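Local coordinates for protein choline kinase (Streptococcus pneumoniae, PDB 4R78) that probably phosphorylates choline at the expense of ATP, as a choline kinase of protein kinase-like fold, and binds adenosine monophosphate in its nucleotide pocket, at residues Glu200-Ile203 / Arg209-Leu212; Glu85-Leu90 / Ile213-Ser218; Thr135-Ala140 / Trp225-Leu230; Tyr53-Thr58 / Tyr62-Phe67. One frame throughout, in Å; residues are numbered along the deposited sequence.

Contact 1 (Glu200-Ile203 / Arg209-Leu212); sequences ENFI and RLYL. With AMP (adenosine monophosphate), chain C.
The carbonyl oxygen of I203 takes the shortest polar bond between the two strands, 2.7 Å from the backbone N of Y211, nearly straight at the hydrogen (173°). The L210 methyl CD1 packs against the same oxygen at 3.5 Å. In return, I203 N donates to Y211 O, more bent and tilted from the carbonyl plane. These two bonds frame one hydrogen-bonded pair of an antiparallel hairpin within the small three-stranded sheet that lines the nucleotide pocket of this protein kinase-like fold; F202 and L212 form the adjoining non-hydrogen-bonded pair. On their face of the sheet, L212 CD1 sits over one face of the F202 ring, 3.9 Å from its centroid and 14° off the normal, a CH-pi contact, while helix 126-137 packs on F202 and L210. On the other face, I203 CG1 meets Y211 CB, and with CG1 between backbone N and carbonyl carbon (chi1 67°) the I203 chain extends to place CD1 3.6 Å from AMP C5. The 3-10 turn before the strand holds the sugar: AMP O3' donates to E200 O at 2.9 Å. N201 OD1 lies 2.9 Å from AMP O3P, while ND2 of N201 is bonded to D196 O.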
# COMPACT_ATOMS: atom_id res chain seq x y z
N GLU A 200 -7.96 -3.23 4.08
CA GLU A 200 -8.64 -1.94 4.20
C GLU A 200 -8.45 -1.03 2.98
O GLU A 200 -9.04 0.05 2.92
CB GLU A 200 -8.28 -1.23 5.52
CG GLU A 200 -6.83 -0.75 5.63
CD GLU A 200 -5.90 -1.78 6.27
OE1 GLU A 200 -4.82 -1.37 6.75
OE2 GLU A 200 -6.22 -2.99 6.27
N ASN A 201 -7.65 -1.48 2.02
CA ASN A 201 -7.56 -0.78 0.73
C ASN A 201 -8.63 -1.22 -0.26
O ASN A 201 -8.66 -0.76 -1.40
CB ASN A 201 -6.15 -0.88 0.14
CG ASN A 201 -5.19 0.13 0.75
OD1 ASN A 201 -5.61 1.07 1.43
ND2 ASN A 201 -3.90 -0.05 0.51
N PHE A 202 -9.51 -2.12 0.18
CA PHE A 202 -10.70 -2.46 -0.59
C PHE A 202 -11.91 -1.85 0.11
O PHE A 202 -12.13 -2.06 1.30
CB PHE A 202 -10.87 -3.98 -0.69
CG PHE A 202 -9.81 -4.65 -1.53
CD1 PHE A 202 -10.01 -4.86 -2.89
CD2 PHE A 202 -8.62 -5.09 -0.95
CE1 PHE A 202 -9.04 -5.50 -3.67
CE2 PHE A 202 -7.64 -5.73 -1.72
CZ PHE A 202 -7.86 -5.93 -3.08
N ILE A 203 -12.67 -1.06 -0.64
CA ILE A 203 -13.87 -0.43 -0.10
C ILE A 203 -15.05 -0.67 -1.04
O ILE A 203 -14.89 -0.70 -2.26
CB ILE A 203 -13.68 1.09 0.22
CG1 ILE A 203 -13.47 1.90 -1.06
CG2 ILE A 203 -12.54 1.31 1.22
CD1 ILE A 203 -13.72 3.39 -0.89
N ARG A 209 -20.44 -1.92 -5.89
CA ARG A 209 -19.15 -1.77 -6.57
C ARG A 209 -17.99 -1.79 -5.59
O ARG A 209 -17.99 -1.08 -4.58
CB ARG A 209 -19.12 -0.47 -7.39
CG ARG A 209 -17.84 -0.28 -8.20
CD ARG A 209 -17.94 0.94 -9.11
NE ARG A 209 -16.69 1.20 -9.82
CZ ARG A 209 -16.48 2.21 -10.65
NH1 ARG A 209 -17.44 3.09 -10.91
NH2 ARG A 209 -15.30 2.35 -11.24
N LEU A 210 -17.00 -2.62 -5.90
CA LEU A 210 -15.81 -2.75 -5.08
C LEU A 210 -14.66 -1.94 -5.68
O LEU A 210 -14.36 -2.07 -6.86
CB LEU A 210 -15.40 -4.22 -4.94
CG LEU A 210 -14.29 -4.57 -3.95
CD1 LEU A 210 -14.66 -4.16 -2.53
CD2 LEU A 210 -13.97 -6.05 -4.01
N TYR A 211 -14.05 -1.11 -4.84
CA TYR A 211 -12.90 -0.31 -5.24
C TYR A 211 -11.62 -0.83 -4.59
O TYR A 211 -11.66 -1.38 -3.49
CB TYR A 211 -13.09 1.15 -4.83
CG TYR A 211 -14.20 1.87 -5.55
CD1 TYR A 211 -13.98 2.47 -6.79
CD2 TYR A 211 -15.48 1.96 -4.99
CE1 TYR A 211 -14.99 3.15 -7.45
CE2 TYR A 211 -16.50 2.63 -5.65
CZ TYR A 211 -16.25 3.23 -6.87
OH TYR A 211 -17.26 3.89 -7.53
N LEU A 212 -10.51 -0.66 -5.29
CA LEU A 212 -9.18 -0.84 -4.73
C LEU A 212 -8.51 0.53 -4.71
O LEU A 212 -8.34 1.15 -5.76
CB LEU A 212 -8.37 -1.85 -5.54
CG LEU A 212 -6.89 -2.07 -5.19
CD1 LEU A 212 -6.69 -2.37 -3.71
CD2 LEU A 212 -6.29 -3.17 -6.05
P AMP C . -6.44 3.08 4.56
O1P AMP C . -4.93 2.98 4.45
O2P AMP C . -6.97 2.94 5.97
O3P AMP C . -7.19 2.28 3.53
O5' AMP C . -6.77 4.60 4.17
C5' AMP C . -7.99 4.93 3.50
C4' AMP C . -9.18 4.59 4.39
O4' AMP C . -10.14 5.65 4.34
C3' AMP C . -9.89 3.33 3.92
O3' AMP C . -9.57 2.22 4.77
C2' AMP C . -11.36 3.66 3.98
O2' AMP C . -11.94 3.20 5.20
C1' AMP C . -11.44 5.18 3.97
N9 AMP C . -11.81 5.67 2.62
C8 AMP C . -10.97 5.83 1.58
N7 AMP C . -11.61 6.31 0.48
C5 AMP C . -12.90 6.47 0.82
C6 AMP C . -14.12 6.93 0.13
N6 AMP C . -14.07 7.33 -1.16
N1 AMP C . -15.28 6.95 0.83
C2 AMP C . -15.34 6.56 2.12
N3 AMP C . -14.26 6.12 2.81
C4 AMP C . -13.03 6.05 2.23

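Contact 2 (Glu85-Leu90 / Ile213-Ser218); sequences ELLKDL and IDWEYS. With AMP (adenosine monophosphate), chain C.
The loop that follows strand 210-212 carries D214, which stands where protein kinase-like folds usually place the aspartate of their DFG-type motif; the next residue, W215, reaches to L87 of helix 77-87. The meeting is narrow: methyl CD1 of L87 lies 3.5 Å from W215 CE3 and 3.8 Å from CZ3, against the benzene half of the indole. It approaches the ring obliquely. W215 has CG beside its own backbone N (chi1 -66°), which swings the indole toward the helix, where I136 of helix 126-137 packs on both L87 and W215. After W215 the chain makes a type I beta turn to S218, closed by S218 N to W215 O at 2.9 Å. S218 CB lies at the edge of the indole, in its plane, and the S218 hydroxyl is tied to E80 and N83 of helix 77-87, a polar link beside the apolar one. On the nucleotide side, I213 CD1 packs 3.4 Å from AMP C8 and D214 OD2 lies 3.0 Å from AMP O5', while K106 forms salt bridges with D214 and E216. The contact itself has no hydrogen bond across it and rests on van der Waals and hydrophobic packing; the turn shapes the backbone, and the bond from W215 NE1 to L212 O holds the ring in place.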
# COMPACT_ATOMS: atom_id res chain seq x y z
N GLU A 85 -3.37 8.99 -13.20
CA GLU A 85 -3.99 9.29 -14.49
C GLU A 85 -3.85 8.15 -15.50
O GLU A 85 -4.71 7.98 -16.37
CB GLU A 85 -3.51 10.64 -15.06
CG GLU A 85 -2.05 10.71 -15.45
CD GLU A 85 -1.50 12.13 -15.59
OE1 GLU A 85 -0.27 12.26 -15.61
OE2 GLU A 85 -2.29 13.10 -15.68
N LEU A 86 -2.79 7.36 -15.36
CA LEU A 86 -2.59 6.18 -16.19
C LEU A 86 -3.56 5.05 -15.83
O LEU A 86 -4.11 4.40 -16.72
CB LEU A 86 -1.14 5.69 -16.10
CG LEU A 86 -0.78 4.36 -16.78
CD1 LEU A 86 -1.15 4.35 -18.26
CD2 LEU A 86 0.68 4.04 -16.60
N LEU A 87 -3.77 4.84 -14.53
CA LEU A 87 -4.59 3.72 -14.07
C LEU A 87 -6.09 4.00 -14.05
O LEU A 87 -6.89 3.08 -13.86
CB LEU A 87 -4.13 3.26 -12.68
CG LEU A 87 -2.77 2.57 -12.60
CD1 LEU A 87 -2.31 2.51 -11.16
CD2 LEU A 87 -2.82 1.18 -13.23
N LYS A 88 -6.46 5.26 -14.26
CA LYS A 88 -7.85 5.69 -14.10
C LYS A 88 -8.86 4.84 -14.88
O LYS A 88 -9.90 4.47 -14.33
CB LYS A 88 -8.03 7.18 -14.46
CG LYS A 88 -9.41 7.71 -14.10
CD LYS A 88 -9.64 9.13 -14.59
CE LYS A 88 -11.06 9.59 -14.29
NZ LYS A 88 -12.08 8.74 -14.97
N ASP A 89 -8.55 4.52 -16.13
CA ASP A 89 -9.52 3.80 -16.97
C ASP A 89 -9.74 2.33 -16.62
O ASP A 89 -10.59 1.67 -17.22
CB ASP A 89 -9.26 4.02 -18.48
CG ASP A 89 -7.93 3.45 -18.95
OD1 ASP A 89 -7.33 2.62 -18.25
OD2 ASP A 89 -7.49 3.85 -20.05
N LEU A 90 -8.97 1.82 -15.66
CA LEU A 90 -9.23 0.48 -15.11
C LEU A 90 -10.49 0.45 -14.25
O LEU A 90 -11.08 -0.61 -14.04
CB LEU A 90 -8.03 -0.03 -14.29
CG LEU A 90 -6.70 -0.31 -14.98
CD1 LEU A 90 -5.73 -0.95 -14.00
CD2 LEU A 90 -6.86 -1.18 -16.22
N ILE A 213 -8.15 0.99 -3.51
CA ILE A 213 -7.71 2.37 -3.31
C ILE A 213 -6.27 2.46 -2.82
O ILE A 213 -5.61 1.44 -2.61
CB ILE A 213 -8.65 3.13 -2.32
CG1 ILE A 213 -8.53 2.53 -0.91
CG2 ILE A 213 -10.08 3.12 -2.84
CD1 ILE A 213 -9.11 3.39 0.18
N ASP A 214 -5.79 3.69 -2.67
CA ASP A 214 -4.49 4.00 -2.06
C ASP A 214 -3.31 3.38 -2.81
O ASP A 214 -2.61 2.50 -2.31
CB ASP A 214 -4.50 3.67 -0.56
CG ASP A 214 -5.31 4.66 0.26
OD1 ASP A 214 -5.86 5.63 -0.30
OD2 ASP A 214 -5.40 4.47 1.49
N TRP A 215 -3.11 3.90 -4.02
CA TRP A 215 -2.08 3.42 -4.93
C TRP A 215 -0.75 4.15 -4.76
O TRP A 215 0.07 4.15 -5.67
CB TRP A 215 -2.59 3.55 -6.37
CG TRP A 215 -3.76 2.65 -6.66
CD1 TRP A 215 -5.05 2.79 -6.24
CD2 TRP A 215 -3.73 1.45 -7.45
NE1 TRP A 215 -5.82 1.76 -6.71
CE2 TRP A 215 -5.04 0.92 -7.45
CE3 TRP A 215 -2.71 0.78 -8.14
CZ2 TRP A 215 -5.36 -0.26 -8.13
CZ3 TRP A 215 -3.04 -0.39 -8.82
CH2 TRP A 215 -4.35 -0.90 -8.81
N GLU A 216 -0.52 4.74 -3.59
CA GLU A 216 0.70 5.54 -3.35
C GLU A 216 2.01 4.80 -3.56
O GLU A 216 3.04 5.42 -3.83
CB GLU A 216 0.69 6.16 -1.94
CG GLU A 216 -0.22 7.37 -1.79
CD GLU A 216 -1.69 7.04 -2.00
OE1 GLU A 216 -2.16 6.03 -1.44
OE2 GLU A 216 -2.36 7.80 -2.73
N TYR A 217 1.98 3.47 -3.42
CA TYR A 217 3.19 2.67 -3.58
C TYR A 217 3.28 1.99 -4.94
O TYR A 217 4.27 1.30 -5.22
CB TYR A 217 3.28 1.63 -2.46
CG TYR A 217 3.40 2.26 -1.09
CD1 TYR A 217 4.63 2.68 -0.59
CD2 TYR A 217 2.26 2.45 -0.30
CE1 TYR A 217 4.73 3.27 0.67
CE2 TYR A 217 2.35 3.03 0.96
CZ TYR A 217 3.59 3.44 1.43
OH TYR A 217 3.68 4.02 2.68
N SER A 218 2.27 2.22 -5.79
CA SER A 218 2.19 1.50 -7.06
C SER A 218 3.45 1.66 -7.91
O SER A 218 4.04 2.74 -7.98
CB SER A 218 0.92 1.87 -7.85
OG SER A 218 1.00 3.18 -8.41
P AMP C . -6.44 3.08 4.56
O1P AMP C . -4.93 2.98 4.45
O2P AMP C . -6.97 2.94 5.97
O3P AMP C . -7.19 2.28 3.53
O5' AMP C . -6.77 4.60 4.17
C5' AMP C . -7.99 4.93 3.50
C4' AMP C . -9.18 4.59 4.39
O4' AMP C . -10.14 5.65 4.34
C3' AMP C . -9.89 3.33 3.92
O3' AMP C . -9.57 2.22 4.77
C2' AMP C . -11.36 3.66 3.98
O2' AMP C . -11.94 3.20 5.20
C1' AMP C . -11.44 5.18 3.97
N9 AMP C . -11.81 5.67 2.62
C8 AMP C . -10.97 5.83 1.58
N7 AMP C . -11.61 6.31 0.48
C5 AMP C . -12.90 6.47 0.82
C6 AMP C . -14.12 6.93 0.13
N6 AMP C . -14.07 7.33 -1.16
N1 AMP C . -15.28 6.95 0.83
C2 AMP C . -15.34 6.56 2.12
N3 AMP C . -14.26 6.12 2.81
C4 AMP C . -13.03 6.05 2.23

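Contact 3 (Thr135-Ala140 / Trp225-Leu230); sequences TIHTSA and WDLAAL
H137 and D226 meet with the imidazole pointing its NE2 corner at the carboxylate, the two planes 29° apart. NE2 donates to D226 OD2 at 2.8 Å in an almost straight bond (174°), and the oxygen lies in the imidazole plane. On the aspartate, the donor arrives on the anti side of OD2, 22° out of the carboxylate plane. This side of the oxygen faces back along the aspartate chain, which is why D226 CB also sits at the ring edge, in plane, 3.4 Å from NE2. CG of H137, anti to the carbonyl carbon, directs the ring from the last turn of helix 126-137 toward helix 223-233. The bond joins two helices of the helical lobe of this kinase-like fold. Beside it, methyl CD1 of L227 touches CE1 of H137 at the ring edge, at 3.8 Å. Y248 OH bonds to H137 ND1, and with bonds at both ring nitrogens the rotation of the imidazole is fixed. The backbone N atoms of H194 and I195 bond to OD2 and OD1 of D226, an arrangement as in protein kinases, where the invariant helix-F aspartate receives backbone N-H groups of the catalytic loop. Gripped by three donors, the buried carboxylate is probably stabilised as the anion and probably holds that loop against the helix.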
# COMPACT_ATOMS: atom_id res chain seq x y z
N THR A 135 -6.92 -7.81 -13.42
CA THR A 135 -7.08 -6.57 -14.17
C THR A 135 -5.82 -5.71 -14.09
O THR A 135 -5.33 -5.20 -15.10
CB THR A 135 -8.32 -5.77 -13.70
OG1 THR A 135 -9.51 -6.48 -14.07
CG2 THR A 135 -8.35 -4.39 -14.33
N ILE A 136 -5.29 -5.54 -12.88
CA ILE A 136 -4.09 -4.71 -12.73
C ILE A 136 -2.86 -5.39 -13.33
O ILE A 136 -2.11 -4.76 -14.08
CB ILE A 136 -3.85 -4.19 -11.28
CG1 ILE A 136 -2.56 -3.38 -11.18
CG2 ILE A 136 -3.83 -5.32 -10.27
CD1 ILE A 136 -2.54 -2.11 -12.03
N HIS A 137 -2.68 -6.68 -13.05
CA HIS A 137 -1.47 -7.36 -13.50
C HIS A 137 -1.39 -7.59 -15.01
O HIS A 137 -0.29 -7.73 -15.55
CB HIS A 137 -1.23 -8.65 -12.72
CG HIS A 137 -1.05 -8.43 -11.26
ND1 HIS A 137 -1.28 -9.41 -10.32
CD2 HIS A 137 -0.68 -7.33 -10.56
CE1 HIS A 137 -1.05 -8.93 -9.11
NE2 HIS A 137 -0.69 -7.67 -9.23
N THR A 138 -2.54 -7.61 -15.68
CA THR A 138 -2.59 -7.79 -17.13
C THR A 138 -2.94 -6.49 -17.87
O THR A 138 -3.28 -6.52 -19.05
CB THR A 138 -3.62 -8.87 -17.54
OG1 THR A 138 -4.94 -8.42 -17.22
CG2 THR A 138 -3.33 -10.20 -16.84
N SER A 139 -2.85 -5.36 -17.17
CA SER A 139 -3.25 -4.07 -17.74
C SER A 139 -2.38 -3.61 -18.91
O SER A 139 -2.81 -2.77 -19.70
CB SER A 139 -3.24 -2.98 -16.66
OG SER A 139 -1.91 -2.60 -16.34
N ALA A 140 -1.17 -4.18 -19.00
CA ALA A 140 -0.13 -3.77 -19.95
C ALA A 140 0.34 -2.33 -19.75
O ALA A 140 1.09 -1.79 -20.57
CB ALA A 140 -0.57 -4.01 -21.40
N TRP A 225 4.57 -10.28 -5.67
CA TRP A 225 4.63 -9.34 -4.55
C TRP A 225 3.21 -9.01 -4.08
O TRP A 225 2.92 -9.04 -2.88
CB TRP A 225 5.37 -8.06 -4.95
CG TRP A 225 5.30 -6.99 -3.90
CD1 TRP A 225 4.24 -6.16 -3.64
CD2 TRP A 225 6.33 -6.62 -2.97
NE1 TRP A 225 4.54 -5.31 -2.61
CE2 TRP A 225 5.81 -5.56 -2.17
CE3 TRP A 225 7.63 -7.08 -2.72
CZ2 TRP A 225 6.55 -4.96 -1.15
CZ3 TRP A 225 8.37 -6.47 -1.70
CH2 TRP A 225 7.82 -5.42 -0.93
N ASP A 226 2.34 -8.68 -5.03
CA ASP A 226 0.96 -8.33 -4.71
C ASP A 226 0.21 -9.50 -4.07
O ASP A 226 -0.55 -9.32 -3.12
CB ASP A 226 0.21 -7.83 -5.95
CG ASP A 226 0.42 -6.35 -6.21
OD1 ASP A 226 1.12 -5.67 -5.43
OD2 ASP A 226 -0.14 -5.87 -7.22
N LEU A 227 0.42 -10.70 -4.60
CA LEU A 227 -0.21 -11.89 -4.03
C LEU A 227 0.27 -12.14 -2.60
O LEU A 227 -0.54 -12.38 -1.70
CB LEU A 227 -0.01 -13.11 -4.93
CG LEU A 227 -1.01 -13.28 -6.07
CD1 LEU A 227 -0.99 -12.14 -7.09
CD2 LEU A 227 -0.78 -14.59 -6.77
N ALA A 228 1.59 -12.03 -2.39
CA ALA A 228 2.16 -12.14 -1.05
C ALA A 228 1.53 -11.15 -0.08
O ALA A 228 1.19 -11.51 1.04
CB ALA A 228 3.67 -11.99 -1.09
N ALA A 229 1.37 -9.90 -0.52
CA ALA A 229 0.79 -8.86 0.33
C ALA A 229 -0.66 -9.16 0.69
O ALA A 229 -1.03 -9.07 1.87
CB ALA A 229 0.92 -7.49 -0.33
N LEU A 230 -1.47 -9.49 -0.30
CA LEU A 230 -2.87 -9.85 -0.05
C LEU A 230 -2.95 -10.97 0.99
O LEU A 230 -3.67 -10.86 1.99
CB LEU A 230 -3.56 -10.29 -1.34
CG LEU A 230 -5.05 -10.61 -1.22
CD1 LEU A 230 -5.89 -9.34 -1.12
CD2 LEU A 230 -5.50 -11.45 -2.41

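Contact 4 (Tyr53-Thr58 / Tyr62-Phe67); sequences YLAKTT and YIVKFF. With AMP (adenosine monophosphate), chain C.
Four backbone bonds join strands 53-57 and 62-66 into an antiparallel beta hairpin in the five-stranded sheet of the N-terminal lobe, as in protein kinase-like folds. Y53 pairs with V64 and A55 with Y62, each through two N-H to O bonds; the straightest runs from A55 N to Y62 O, 2.8 Å and 175° at the hydrogen. Between them L54 and I63 form a non-hydrogen-bonded pair, and L54 CA comes 3.6 Å from Y62 O in a CA-H...O contact.

The two faces differ in use. On that of Y53, A55, Y62 and V64, A55 CB packs 4.1 Å from V64 CG2, and Y53 CB stands a similar distance from V64 CB. Farther along, methyl CG2 of T57 meets the edge of the Y62 ring in its plane, 3.9 Å from CE2, while T57 OG1, set between backbone N and carbonyl carbon (chi1 70°), bonds to K60 O in the turn. Helix 20-30 covers Y53 and A55, and Y97 meets the Y62 ring edge-to-face.

On the face of L54 and I63, the isoleucine meets the nucleotide. L54 CD1 touches I63 CD1, and strand 105-109 continues the sheet beyond I63. K65, probably the counterpart of the kinase beta-3 lysine, makes long, weak ion pairs with D214 and E216, and its NZ also bridges a MES molecule, probably from the crystallisation liquor. Lying against the adenine, I63 puts CG1 3.6 Å from AMP C5 and CG2 3.7 Å from N7.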
# COMPACT_ATOMS: atom_id res chain seq x y z
N TYR A 53 -7.99 11.71 6.52
CA TYR A 53 -8.84 12.80 7.00
C TYR A 53 -10.12 12.93 6.19
O TYR A 53 -10.15 12.62 4.99
CB TYR A 53 -8.08 14.14 6.96
CG TYR A 53 -6.84 14.16 7.81
CD1 TYR A 53 -6.87 14.67 9.11
CD2 TYR A 53 -5.64 13.65 7.33
CE1 TYR A 53 -5.73 14.67 9.90
CE2 TYR A 53 -4.50 13.65 8.11
CZ TYR A 53 -4.55 14.16 9.39
OH TYR A 53 -3.42 14.16 10.17
N LEU A 54 -11.17 13.39 6.85
CA LEU A 54 -12.42 13.74 6.19
C LEU A 54 -12.56 15.25 6.21
O LEU A 54 -12.56 15.87 7.27
CB LEU A 54 -13.61 13.08 6.90
CG LEU A 54 -15.02 13.46 6.43
CD1 LEU A 54 -15.24 13.05 4.98
CD2 LEU A 54 -16.06 12.80 7.32
N ALA A 55 -12.66 15.84 5.02
CA ALA A 55 -12.83 17.28 4.89
C ALA A 55 -14.24 17.60 4.46
O ALA A 55 -14.74 17.06 3.47
CB ALA A 55 -11.84 17.83 3.89
N LYS A 56 -14.89 18.49 5.21
CA LYS A 56 -16.25 18.91 4.89
C LYS A 56 -16.25 20.35 4.41
O LYS A 56 -15.67 21.23 5.05
CB LYS A 56 -17.17 18.71 6.10
CG LYS A 56 -17.40 17.25 6.46
CD LYS A 56 -18.36 17.09 7.63
CE LYS A 56 -18.49 15.63 8.04
NZ LYS A 56 -19.44 15.43 9.16
N THR A 57 -16.89 20.56 3.27
CA THR A 57 -17.07 21.89 2.70
C THR A 57 -18.57 22.15 2.59
O THR A 57 -19.38 21.26 2.87
CB THR A 57 -16.39 22.04 1.32
OG1 THR A 57 -17.09 21.27 0.34
CG2 THR A 57 -14.93 21.58 1.37
N THR A 58 -18.95 23.36 2.18
CA THR A 58 -20.36 23.75 2.06
C THR A 58 -21.25 22.70 1.38
O THR A 58 -22.28 22.31 1.92
CB THR A 58 -20.50 25.10 1.32
OG1 THR A 58 -19.67 26.08 1.95
CG2 THR A 58 -21.95 25.59 1.33
N TYR A 62 -14.83 15.43 1.20
CA TYR A 62 -13.67 14.84 0.54
C TYR A 62 -12.89 13.94 1.49
O TYR A 62 -12.74 14.25 2.67
CB TYR A 62 -12.71 15.93 0.05
CG TYR A 62 -13.25 16.88 -0.98
CD1 TYR A 62 -13.27 16.54 -2.33
CD2 TYR A 62 -13.72 18.14 -0.60
CE1 TYR A 62 -13.76 17.43 -3.29
CE2 TYR A 62 -14.20 19.04 -1.55
CZ TYR A 62 -14.22 18.68 -2.89
OH TYR A 62 -14.70 19.55 -3.84
N ILE A 63 -12.41 12.82 0.95
CA ILE A 63 -11.47 11.95 1.65
C ILE A 63 -10.06 12.42 1.31
O ILE A 63 -9.71 12.59 0.15
CB ILE A 63 -11.68 10.46 1.24
CG1 ILE A 63 -12.99 9.92 1.83
CG2 ILE A 63 -10.47 9.60 1.63
CD1 ILE A 63 -13.03 9.81 3.36
N VAL A 64 -9.25 12.65 2.35
CA VAL A 64 -7.91 13.18 2.18
C VAL A 64 -6.87 12.20 2.71
O VAL A 64 -7.00 11.69 3.83
CB VAL A 64 -7.75 14.57 2.87
CG1 VAL A 64 -6.36 15.13 2.64
CG2 VAL A 64 -8.80 15.55 2.36
N LYS A 65 -5.85 11.92 1.91
CA LYS A 65 -4.69 11.19 2.39
C LYS A 65 -3.45 12.07 2.33
O LYS A 65 -2.98 12.43 1.25
CB LYS A 65 -4.48 9.88 1.64
CG LYS A 65 -3.50 8.95 2.35
CD LYS A 65 -3.38 7.60 1.69
CE LYS A 65 -2.49 6.68 2.52
NZ LYS A 65 -2.34 5.32 1.93
N PHE A 66 -2.95 12.43 3.50
CA PHE A 66 -1.72 13.20 3.63
C PHE A 66 -0.59 12.18 3.80
O PHE A 66 -0.34 11.70 4.90
CB PHE A 66 -1.83 14.10 4.87
CG PHE A 66 -0.86 15.26 4.89
CD1 PHE A 66 0.49 15.09 4.60
CD2 PHE A 66 -1.31 16.53 5.25
CE1 PHE A 66 1.37 16.17 4.63
CE2 PHE A 66 -0.44 17.62 5.30
CZ PHE A 66 0.91 17.44 4.99
N PHE A 67 0.07 11.84 2.69
CA PHE A 67 1.06 10.77 2.68
C PHE A 67 2.50 11.29 2.59
O PHE A 67 3.45 10.52 2.71
CB PHE A 67 0.79 9.82 1.50
CG PHE A 67 0.93 10.48 0.15
CD1 PHE A 67 -0.19 10.99 -0.50
CD2 PHE A 67 2.18 10.61 -0.45
CE1 PHE A 67 -0.07 11.62 -1.74
CE2 PHE A 67 2.31 11.23 -1.69
CZ PHE A 67 1.19 11.74 -2.33
P AMP C . -6.44 3.08 4.56
O1P AMP C . -4.93 2.98 4.45
O2P AMP C . -6.97 2.94 5.97
O3P AMP C . -7.19 2.28 3.53
O5' AMP C . -6.77 4.60 4.17
C5' AMP C . -7.99 4.93 3.50
C4' AMP C . -9.18 4.59 4.39
O4' AMP C . -10.14 5.65 4.34
C3' AMP C . -9.89 3.33 3.92
O3' AMP C . -9.57 2.22 4.77
C2' AMP C . -11.36 3.66 3.98
O2' AMP C . -11.94 3.20 5.20
C1' AMP C . -11.44 5.18 3.97
N9 AMP C . -11.81 5.67 2.62
C8 AMP C . -10.97 5.83 1.58
N7 AMP C . -11.61 6.31 0.48
C5 AMP C . -12.90 6.47 0.82
C6 AMP C . -14.12 6.93 0.13
N6 AMP C . -14.07 7.33 -1.16
N1 AMP C . -15.28 6.95 0.83
C2 AMP C . -15.34 6.56 2.12
N3 AMP C . -14.26 6.12 2.81
C4 AMP C . -13.03 6.05 2.23

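How the contacts relate
All four contacts are largely buried, yet their chemistry follows their place in the fold. Contacts 1 and 4 are antiparallel hairpins built on backbone bonds; each offers an isoleucine to the adenine of AMP, contact 4 from the five-stranded sheet and contact 1 from the small sheet, and the nearest atoms of the two contacts are about 5 Å apart. Segment 213-218 of contact 2 follows contact 1 directly along the chain and also reaches AMP; in addition, N201 O and I213 N form a probable hydrogen bond of 2.8 Å. Contact 2 rests on apolar packing, whereas contact 3, which touches no nucleotide, rests on a histidine-carboxylate hydrogen bond between helices. Contacts 3 and 4 lie on opposite sides of the chain centre.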